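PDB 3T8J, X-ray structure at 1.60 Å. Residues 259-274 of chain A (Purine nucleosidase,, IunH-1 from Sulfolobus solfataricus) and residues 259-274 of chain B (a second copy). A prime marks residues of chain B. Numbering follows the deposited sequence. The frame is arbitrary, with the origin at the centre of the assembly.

Chain A 259-274: VVIDNTDNITRGMTLV
Chain B, residues 259-274: VVIDNTDNITRGMTLV

The two stretches meet as identical β-hairpin-like segments across an exact two-fold axis, in a largely apolar contact that has no direct hydrogen bond between the two stretches but is bridged by two symmetry-related waters. In each copy, strand 259-261 pairs antiparallel with strand 272-274: Val260 N donates to Leu273 O and Leu273 N to Val260 O, both at 2.8 Å. The ladder extends into the loop through Asp262 N to Met271 O (3.0 Å) and Gly270 N to Asp262 O (2.8 Å).

Two overlapping turns shape the connection. A type I turn from Asn266 to Arg269 is closed by Arg269 N to Asn266 O (3.0 Å), and a type II turn from Thr268 to Met271 by Met271 N to Thr268 O (3.1 Å). Gly270, at phi/psi 83/-2, adopts a backbone in which a CB would be jammed against the carbonyl O of Arg269.

Asp262 (chi1 t) organizes the loop with its carboxylate. Asp262 OD1 accepts from Thr264 N at 2.9 Å and from Thr264 OG1 at 2.8 Å, while Asp262 OD2 accepts from Thr268 OG1 at 2.6 Å. Thr264 (p) in turn receives Asn266 N on its OG1 at 3.0 Å. The Asp262 bond ties down Thr268, also p, whose CA lies 7.9 Å from the CA of Thr268′, the closest backbone register across the axis.

The CA-to-CB bonds of Val260 and Leu273 in the strands, and of Met271 just before the second strand, point toward the partner, whereas Val259, Ile261, Thr272 and Val274 remain out of reach. Ile267 (chi1 t, chi2 t) has its CD1 4.0 Å from Val260′ CG2 and its CG2 3.7 Å from Leu273′ CD1. Leu273′ (m, t) also packs against the threonine methyl, with CD1 3.5 Å from Thr268 CG2, and places CD2 4.0 Å from Met271 SD. Each of these contacts recurs with the chains exchanged. Like residues meet across the axis itself: Met271 CE lies 3.7 Å from Met271′ CE, with both methionines m, t, p, and Thr268 CG2 is 4.2 Å from Thr268′ CG2.

One water donates to Asp262 OD2 at 2.7 Å and to Thr268′ OG1 at 2.8 Å; its mate donates to Asp262′ OD2 at 2.7 Å and to Thr268 OG1 at 2.8 Å. Each Thr268 hydroxyl thus donates to its own aspartate while accepting from a water held by the partner's aspartate, so hydroxyl and carboxylate have hydrogen-bond partners beside the packed methyls. The contact buries 504 Å², summed over both stretches.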

# COMPACT_ATOMS: atom_id res chain seq x y z
N VAL A 259 3.59 -9.45 17.09
CA VAL A 259 2.62 -9.68 15.99
C VAL A 259 2.20 -8.35 15.38
O VAL A 259 1.77 -7.44 16.11
CB VAL A 259 1.37 -10.38 16.51
CG1 VAL A 259 0.38 -10.62 15.34
CG2 VAL A 259 1.71 -11.72 17.20
N VAL A 260 2.33 -8.23 14.05
CA VAL A 260 1.87 -7.08 13.30
C VAL A 260 0.64 -7.51 12.50
O VAL A 260 0.68 -8.60 11.93
CB VAL A 260 2.91 -6.56 12.34
CG1 VAL A 260 2.37 -5.40 11.50
CG2 VAL A 260 4.15 -6.05 13.15
N ILE A 261 -0.42 -6.70 12.55
CA ILE A 261 -1.64 -6.98 11.76
C ILE A 261 -1.57 -6.18 10.47
O ILE A 261 -1.41 -4.95 10.48
CB ILE A 261 -2.88 -6.54 12.53
CG1 ILE A 261 -2.94 -7.14 13.93
CG2 ILE A 261 -4.16 -6.88 11.70
CD1 ILE A 261 -2.96 -8.68 13.97
N ASP A 262 -1.75 -6.86 9.34
CA ASP A 262 -1.87 -6.17 8.04
C ASP A 262 -3.31 -5.65 7.89
O ASP A 262 -4.27 -6.45 7.85
CB ASP A 262 -1.51 -7.11 6.89
CG ASP A 262 -1.57 -6.42 5.53
OD1 ASP A 262 -2.60 -5.76 5.22
OD2 ASP A 262 -0.60 -6.55 4.75
N ASN A 263 -3.48 -4.32 7.95
CA ASN A 263 -4.79 -3.68 7.82
C ASN A 263 -4.94 -2.91 6.51
O ASN A 263 -5.68 -1.93 6.42
CB ASN A 263 -5.12 -2.79 9.03
CG ASN A 263 -4.26 -1.54 9.09
OD1 ASN A 263 -3.06 -1.57 8.71
ND2 ASN A 263 -4.84 -0.44 9.58
N THR A 264 -4.21 -3.36 5.48
CA THR A 264 -4.39 -2.81 4.15
C THR A 264 -5.60 -3.46 3.48
O THR A 264 -6.15 -4.43 3.97
CB THR A 264 -3.14 -3.05 3.24
OG1 THR A 264 -3.08 -4.44 2.85
CG2 THR A 264 -1.84 -2.60 3.95
N ASP A 265 -5.97 -2.90 2.33
CA ASP A 265 -6.92 -3.51 1.41
C ASP A 265 -6.21 -4.27 0.27
O ASP A 265 -6.81 -4.57 -0.78
CB ASP A 265 -7.83 -2.44 0.80
CG ASP A 265 -9.06 -2.18 1.61
OD1 ASP A 265 -9.83 -3.15 1.88
OD2 ASP A 265 -9.28 -0.98 1.93
N ASN A 266 -4.93 -4.58 0.47
CA ASN A 266 -4.16 -5.32 -0.49
C ASN A 266 -4.38 -6.84 -0.32
O ASN A 266 -5.13 -7.30 0.56
CB ASN A 266 -2.67 -4.96 -0.36
CG ASN A 266 -2.38 -3.47 -0.65
OD1 ASN A 266 -3.05 -2.86 -1.49
ND2 ASN A 266 -1.36 -2.90 0.01
N ILE A 267 -3.70 -7.62 -1.13
CA ILE A 267 -3.81 -9.07 -1.07
C ILE A 267 -3.47 -9.70 0.31
O ILE A 267 -3.98 -10.76 0.64
CB ILE A 267 -2.95 -9.68 -2.22
CG1 ILE A 267 -3.46 -11.06 -2.55
CG2 ILE A 267 -1.46 -9.61 -1.91
CD1 ILE A 267 -2.92 -11.56 -3.89
N THR A 268 -2.60 -9.03 1.08
CA THR A 268 -2.14 -9.47 2.38
C THR A 268 -3.06 -9.03 3.53
O THR A 268 -2.77 -9.29 4.71
CB THR A 268 -0.72 -8.89 2.64
OG1 THR A 268 -0.75 -7.51 2.29
CG2 THR A 268 0.32 -9.64 1.80
N ARG A 269 -4.21 -8.42 3.21
CA ARG A 269 -5.17 -8.01 4.22
C ARG A 269 -5.40 -9.10 5.25
O ARG A 269 -5.69 -10.25 4.89
CB ARG A 269 -6.52 -7.65 3.56
CG ARG A 269 -7.65 -7.40 4.56
CD ARG A 269 -9.01 -7.13 3.90
NE ARG A 269 -10.11 -7.29 4.83
CZ ARG A 269 -11.38 -6.98 4.57
NH1 ARG A 269 -11.67 -6.41 3.41
NH2 ARG A 269 -12.33 -7.19 5.48
N GLY A 270 -5.34 -8.73 6.52
CA GLY A 270 -5.68 -9.66 7.59
C GLY A 270 -4.61 -10.61 8.05
O GLY A 270 -4.83 -11.35 9.00
N MET A 271 -3.43 -10.57 7.42
CA MET A 271 -2.32 -11.40 7.87
C MET A 271 -1.83 -11.00 9.25
O MET A 271 -1.87 -9.82 9.63
CB MET A 271 -1.13 -11.37 6.91
CG MET A 271 -1.39 -12.06 5.57
SD MET A 271 0.07 -12.30 4.56
CE MET A 271 0.80 -13.63 5.41
N THR A 272 -1.48 -12.01 10.02
CA THR A 272 -0.73 -11.85 11.30
C THR A 272 0.74 -12.17 11.02
O THR A 272 1.11 -13.34 10.80
CB THR A 272 -1.30 -12.77 12.38
OG1 THR A 272 -1.32 -14.12 11.89
CG2 THR A 272 -2.71 -12.36 12.80
N LEU A 273 1.57 -11.12 11.02
CA LEU A 273 3.00 -11.21 10.68
C LEU A 273 3.80 -11.27 11.99
O LEU A 273 3.74 -10.32 12.76
CB LEU A 273 3.39 -9.99 9.85
CG LEU A 273 2.45 -9.78 8.63
CD1 LEU A 273 2.54 -8.36 8.12
CD2 LEU A 273 2.65 -10.85 7.54
N VAL A 274 4.51 -12.37 12.18
CA VAL A 274 5.09 -12.67 13.50
C VAL A 274 6.63 -12.58 13.49
O VAL A 274 7.30 -13.32 12.76
CB VAL A 274 4.66 -14.05 13.98
CG1 VAL A 274 5.25 -14.35 15.35
CG2 VAL A 274 3.11 -14.14 14.06
N VAL B 259 1.71 -18.51 -6.96
CA VAL B 259 2.57 -17.68 -6.08
C VAL B 259 2.46 -16.22 -6.49
O VAL B 259 2.66 -15.88 -7.66
CB VAL B 259 4.03 -18.10 -6.20
CG1 VAL B 259 4.90 -17.22 -5.26
CG2 VAL B 259 4.23 -19.60 -5.86
N VAL B 260 2.14 -15.35 -5.51
CA VAL B 260 2.11 -13.91 -5.70
C VAL B 260 3.31 -13.32 -4.95
O VAL B 260 3.56 -13.76 -3.83
CB VAL B 260 0.85 -13.29 -5.15
CG1 VAL B 260 0.89 -11.76 -5.29
CG2 VAL B 260 -0.38 -13.82 -5.95
N ILE B 261 4.05 -12.43 -5.62
CA ILE B 261 5.19 -11.74 -4.98
C ILE B 261 4.71 -10.40 -4.47
O ILE B 261 4.17 -9.58 -5.22
CB ILE B 261 6.30 -11.51 -5.99
CG1 ILE B 261 6.72 -12.79 -6.72
CG2 ILE B 261 7.51 -10.82 -5.29
CD1 ILE B 261 7.24 -13.90 -5.79
N ASP B 262 4.97 -10.12 -3.19
CA ASP B 262 4.71 -8.79 -2.62
C ASP B 262 5.87 -7.85 -3.00
O ASP B 262 7.02 -8.08 -2.58
CB ASP B 262 4.54 -8.86 -1.11
CG ASP B 262 4.21 -7.50 -0.49
OD1 ASP B 262 4.93 -6.50 -0.77
OD2 ASP B 262 3.25 -7.43 0.31
N ASN B 263 5.60 -6.88 -3.89
CA ASN B 263 6.61 -5.92 -4.34
C ASN B 263 6.35 -4.51 -3.82
O ASN B 263 6.72 -3.52 -4.45
CB ASN B 263 6.78 -5.93 -5.87
CG ASN B 263 5.57 -5.36 -6.59
OD1 ASN B 263 4.41 -5.53 -6.14
ND2 ASN B 263 5.81 -4.68 -7.72
N THR B 264 5.68 -4.43 -2.66
CA THR B 264 5.52 -3.16 -1.99
C THR B 264 6.78 -2.81 -1.21
O THR B 264 7.68 -3.63 -1.05
CB THR B 264 4.32 -3.17 -0.99
OG1 THR B 264 4.66 -3.93 0.18
CG2 THR B 264 3.04 -3.71 -1.66
N ASP B 265 6.82 -1.57 -0.71
CA ASP B 265 7.80 -1.13 0.27
C ASP B 265 7.25 -1.20 1.71
O ASP B 265 7.78 -0.56 2.64
CB ASP B 265 8.23 0.31 -0.03
CG ASP B 265 9.40 0.39 -0.96
OD1 ASP B 265 10.47 -0.22 -0.66
OD2 ASP B 265 9.25 1.11 -1.98
N ASN B 266 6.17 -1.96 1.90
CA ASN B 266 5.57 -2.14 3.19
C ASN B 266 6.30 -3.26 3.97
O ASN B 266 7.25 -3.89 3.49
CB ASN B 266 4.08 -2.44 3.04
CG ASN B 266 3.29 -1.29 2.38
OD1 ASN B 266 3.62 -0.12 2.57
ND2 ASN B 266 2.22 -1.63 1.63
N ILE B 267 5.81 -3.54 5.17
CA ILE B 267 6.39 -4.57 6.01
C ILE B 267 6.45 -5.98 5.37
O ILE B 267 7.31 -6.78 5.71
CB ILE B 267 5.66 -4.57 7.38
CG1 ILE B 267 6.54 -5.19 8.44
CG2 ILE B 267 4.27 -5.20 7.28
CD1 ILE B 267 6.04 -4.89 9.84
N THR B 268 5.51 -6.27 4.46
CA THR B 268 5.36 -7.54 3.78
C THR B 268 6.23 -7.65 2.51
O THR B 268 6.17 -8.65 1.79
CB THR B 268 3.88 -7.75 3.39
OG1 THR B 268 3.41 -6.53 2.79
CG2 THR B 268 3.04 -8.10 4.63
N ARG B 269 7.06 -6.63 2.24
CA ARG B 269 7.95 -6.65 1.09
C ARG B 269 8.65 -8.00 0.94
O ARG B 269 9.25 -8.50 1.90
CB ARG B 269 9.02 -5.56 1.22
CG ARG B 269 10.12 -5.62 0.16
CD ARG B 269 11.23 -4.58 0.34
NE ARG B 269 12.43 -4.91 -0.41
CZ ARG B 269 13.48 -4.12 -0.55
NH1 ARG B 269 13.44 -2.90 -0.04
NH2 ARG B 269 14.55 -4.53 -1.23
N GLY B 270 8.62 -8.55 -0.27
CA GLY B 270 9.36 -9.76 -0.56
C GLY B 270 8.72 -11.07 -0.19
O GLY B 270 9.28 -12.12 -0.50
N MET B 271 7.52 -11.03 0.40
CA MET B 271 6.81 -12.27 0.70
C MET B 271 6.38 -12.99 -0.57
O MET B 271 6.08 -12.38 -1.60
CB MET B 271 5.57 -12.03 1.56
CG MET B 271 5.88 -11.61 3.00
SD MET B 271 4.47 -11.63 4.11
CE MET B 271 4.32 -13.35 4.36
N THR B 272 6.47 -14.31 -0.48
CA THR B 272 5.87 -15.23 -1.49
C THR B 272 4.56 -15.77 -0.90
O THR B 272 4.56 -16.58 0.04
CB THR B 272 6.82 -16.38 -1.83
OG1 THR B 272 7.22 -17.03 -0.61
CG2 THR B 272 8.07 -15.88 -2.58
N LEU B 273 3.44 -15.29 -1.46
CA LEU B 273 2.08 -15.60 -0.97
C LEU B 273 1.51 -16.71 -1.86
O LEU B 273 1.35 -16.50 -3.04
CB LEU B 273 1.22 -14.35 -1.04
CG LEU B 273 1.89 -13.13 -0.34
CD1 LEU B 273 1.29 -11.82 -0.81
CD2 LEU B 273 1.93 -13.28 1.20
N VAL B 274 1.22 -17.86 -1.24
CA VAL B 274 0.93 -19.08 -2.01
C VAL B 274 -0.54 -19.51 -1.87
O VAL B 274 -1.02 -19.80 -0.77
CB VAL B 274 1.84 -20.22 -1.57
CG1 VAL B 274 1.54 -21.48 -2.38
CG2 VAL B 274 3.33 -19.83 -1.76
O HOH W 1 1.37 -4.94 3.90
O HOH W 2 0.78 -6.39 0.20